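Side-chain contact in dally-like, isoform A (Drosophila melanogaster, PDB 6XTZ), which is a GPI-anchored glypican, probably a cell-surface heparan sulfate proteoglycan, that binds Wnt and Hedgehog proteins and shields the Wnt lipid to enable signalling at a distance: residues A[11-14]-A[15-19]. The protein carries 5 engineered substitutions. Residues are numbered along the deposited sequence; the frame is centred on the assembly and turned at random.
Sequences SAVT and HIFQA. With NAG (2-acetamido-2-deoxy-beta-D-glucopyranose), chain B.
Val-13 spreads its two methyls over the first turn of the short helix 14-19: CG1 meets CD1 of Ile-16 at 3.9 Å, while CG2 reaches CE2 of Phe-17 at 3.7 Å. The forked side chain suits this place because each branch can serve a different neighbour. Phe-17, with CG anti to its own carbonyl carbon (chi1 -63°), swings its ring back toward the helix start, so that Val-13 O lies over one face, 3.4 Å from CD2; a broad flat ring can receive both methyl and oxygen. Val-13 stands at the N-cap, where its backbone O takes weak hydrogen bonds from Ile-16 N and, much straighter (160°), from Phe-17 N; its hydrocarbon side chain packs rather than caps.

His-15, a polar ring suited to an exposed position, has CG between its backbone N and carbonyl carbon (chi1 66°), which directs the ring back toward Ala-12. Ala-12 O lies at the ring edge near its plane, 3.1 Å from CE1, but its angle to ND1 is too poor for a hydrogen bond. Ile-16 CG1 sits 3.5 Å above the ring plane, offset toward the rim. Gln-18 runs its extended amide chain alongside Thr-14, its CG 3.3 Å from Thr-14 O.

Val-13, Ile-16 and Phe-17 pack on Ala-238 of helix 236-239, at one end of the elongated, helical chain. On the loop, Ala-12 CB approaches the N-linked sugar of Asn-9. Apolar packing by buried Val-13 and Phe-17 thus accompanies weak backbone bonds at the helix start, while His-15 and Gln-18 remain exposed.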
ATOM      1  N   SER A  11      30.178 -39.880   8.947  1.00 61.80           N
ATOM      2  CA  SER A  11      30.729 -39.458  10.229  1.00 64.81           C
ATOM      3  C   SER A  11      30.963 -37.953  10.274  1.00 63.83           C
ATOM      4  O   SER A  11      30.966 -37.361  11.359  1.00 65.35           O
ATOM      5  CB  SER A  11      32.031 -40.207  10.510  1.00 71.37           C
ATOM      6  OG  SER A  11      32.595 -39.799  11.743  1.00 77.41           O
ATOM      7  N   ALA A  12      31.163 -37.320   9.117  1.00 63.67           N
ATOM      8  CA  ALA A  12      31.410 -35.885   9.081  1.00 63.78           C
ATOM      9  C   ALA A  12      30.147 -35.061   9.293  1.00 63.14           C
ATOM     10  O   ALA A  12      30.248 -33.870   9.601  1.00 68.33           O
ATOM     11  CB  ALA A  12      32.059 -35.494   7.750  1.00 63.15           C
ATOM     12  N   VAL A  13      28.967 -35.665   9.146  1.00 62.34           N
ATOM     13  CA  VAL A  13      27.703 -34.949   9.223  1.00 64.06           C
ATOM     14  C   VAL A  13      26.809 -35.475  10.339  1.00 66.01           C
ATOM     15  O   VAL A  13      25.628 -35.128  10.394  1.00 67.68           O
ATOM     16  CB  VAL A  13      26.960 -34.989   7.873  1.00 62.62           C
ATOM     17  CG1 VAL A  13      27.726 -34.203   6.824  1.00 59.70           C
ATOM     18  CG2 VAL A  13      26.758 -36.429   7.425  1.00 58.18           C
ATOM     19  N   THR A  14      27.346 -36.307  11.237  1.00 64.64           N
ATOM     20  CA  THR A  14      26.522 -36.843  12.317  1.00 68.40           C
ATOM     21  C   THR A  14      26.063 -35.749  13.272  1.00 70.53           C
ATOM     22  O   THR A  14      24.971 -35.847  13.845  1.00 72.46           O
ATOM     23  CB  THR A  14      27.282 -37.936  13.076  1.00 70.94           C
ATOM     24  OG1 THR A  14      26.497 -38.382  14.189  1.00 65.53           O
ATOM     25  CG2 THR A  14      28.620 -37.417  13.581  1.00 76.38           C
ATOM     26  N   HIS A  15      26.868 -34.698  13.447  1.00 69.61           N
ATOM     27  CA  HIS A  15      26.465 -33.598  14.317  1.00 67.93           C
ATOM     28  C   HIS A  15      25.396 -32.732  13.664  1.00 67.59           C
ATOM     29  O   HIS A  15      24.555 -32.157  14.365  1.00 68.52           O
ATOM     30  CB  HIS A  15      27.680 -32.748  14.690  1.00 66.89           C
ATOM     31  CG  HIS A  15      28.289 -32.021  13.532  1.00 65.67           C
ATOM     32  ND1 HIS A  15      29.098 -32.642  12.605  1.00 68.07           N
ATOM     33  CD2 HIS A  15      28.213 -30.723  13.155  1.00 66.75           C
ATOM     34  CE1 HIS A  15      29.491 -31.758  11.705  1.00 66.90           C
ATOM     35  NE2 HIS A  15      28.968 -30.586  12.016  1.00 66.00           N
ATOM     36  N   ILE A  16      25.415 -32.625  12.333  1.00 66.89           N
ATOM     37  CA  ILE A  16      24.418 -31.823  11.631  1.00 61.34           C
ATOM     38  C   ILE A  16      23.029 -32.420  11.810  1.00 59.86           C
ATOM     39  O   ILE A  16      22.053 -31.697  12.047  1.00 54.94           O
ATOM     40  CB  ILE A  16      24.794 -31.693  10.144  1.00 58.34           C
ATOM     41  CG1 ILE A  16      26.146 -30.995   9.991  1.00 56.52           C
ATOM     42  CG2 ILE A  16      23.719 -30.937   9.384  1.00 59.71           C
ATOM     43  CD1 ILE A  16      26.598 -30.854   8.553  1.00 56.56           C
ATOM     44  N   PHE A  17      22.915 -33.746  11.703  1.00 60.43           N
ATOM     45  CA  PHE A  17      21.617 -34.393  11.867  1.00 59.88           C
ATOM     46  C   PHE A  17      21.107 -34.253  13.296  1.00 64.53           C
ATOM     47  O   PHE A  17      19.912 -34.025  13.515  1.00 65.16           O
ATOM     48  CB  PHE A  17      21.711 -35.865  11.467  1.00 60.15           C
ATOM     49  CG  PHE A  17      22.053 -36.077  10.020  1.00 53.62           C
ATOM     50  CD1 PHE A  17      21.476 -35.291   9.037  1.00 49.57           C
ATOM     51  CD2 PHE A  17      22.959 -37.056   9.643  1.00 50.84           C
ATOM     52  CE1 PHE A  17      21.789 -35.481   7.705  1.00 46.94           C
ATOM     53  CE2 PHE A  17      23.277 -37.251   8.312  1.00 49.04           C
ATOM     54  CZ  PHE A  17      22.692 -36.459   7.342  1.00 49.62           C
ATOM     55  N   GLN A  18      22.000 -34.383  14.282  1.00 66.75           N
ATOM     56  CA  GLN A  18      21.597 -34.190  15.671  1.00 70.34           C
ATOM     57  C   GLN A  18      21.173 -32.752  15.935  1.00 73.10           C
ATOM     58  O   GLN A  18      20.276 -32.511  16.753  1.00 74.89           O
ATOM     59  CB  GLN A  18      22.735 -34.590  16.611  1.00 74.65           C
ATOM     60  CG  GLN A  18      23.063 -36.074  16.589  1.00 78.82           C
ATOM     61  CD  GLN A  18      24.204 -36.440  17.519  1.00 80.19           C
ATOM     62  OE1 GLN A  18      24.859 -35.569  18.092  1.00 84.07           O
ATOM     63  NE2 GLN A  18      24.447 -37.736  17.675  1.00 76.51           N
ATOM     64  N   ALA A  19      21.799 -31.786  15.259  1.00 70.94           N
ATOM     65  CA  ALA A  19      21.383 -30.396  15.387  1.00 67.60           C
ATOM     66  C   ALA A  19      20.023 -30.143  14.754  1.00 69.07           C
ATOM     67  O   ALA A  19      19.354 -29.169  15.116  1.00 73.86           O
ATOM     68  CB  ALA A  19      22.429 -29.471  14.762  1.00 64.04           C
TER
HETATM   69  C1  NAG B 701      35.004 -38.538   7.708  1.00 61.19           C
HETATM   70  C2  NAG B 701      36.491 -38.295   7.449  1.00 68.40           C
HETATM   71  C3  NAG B 701      37.284 -38.471   8.740  1.00 75.76           C
HETATM   72  C4  NAG B 701      36.710 -37.590   9.840  1.00 75.36           C
HETATM   73  C5  NAG B 701      35.215 -37.852  10.002  1.00 72.06           C
HETATM   74  C6  NAG B 701      34.555 -36.925  10.996  1.00 78.01           C
HETATM   75  C7  NAG B 701      37.570 -38.743   5.292  1.00 71.39           C
HETATM   76  C8  NAG B 701      38.030 -39.798   4.331  1.00 67.17           C
HETATM   77  N2  NAG B 701      36.993 -39.183   6.414  1.00 69.30           N
HETATM   78  O3  NAG B 701      38.648 -38.135   8.509  1.00 79.87           O
HETATM   79  O4  NAG B 701      37.371 -37.855  11.072  1.00 78.38           O
HETATM   80  O5  NAG B 701      34.545 -37.659   8.746  1.00 67.29           O
HETATM   81  O6  NAG B 701      35.186 -35.652  11.018  1.00 85.65           O
HETATM   82  O7  NAG B 701      37.715 -37.546   5.062  1.00 72.38           O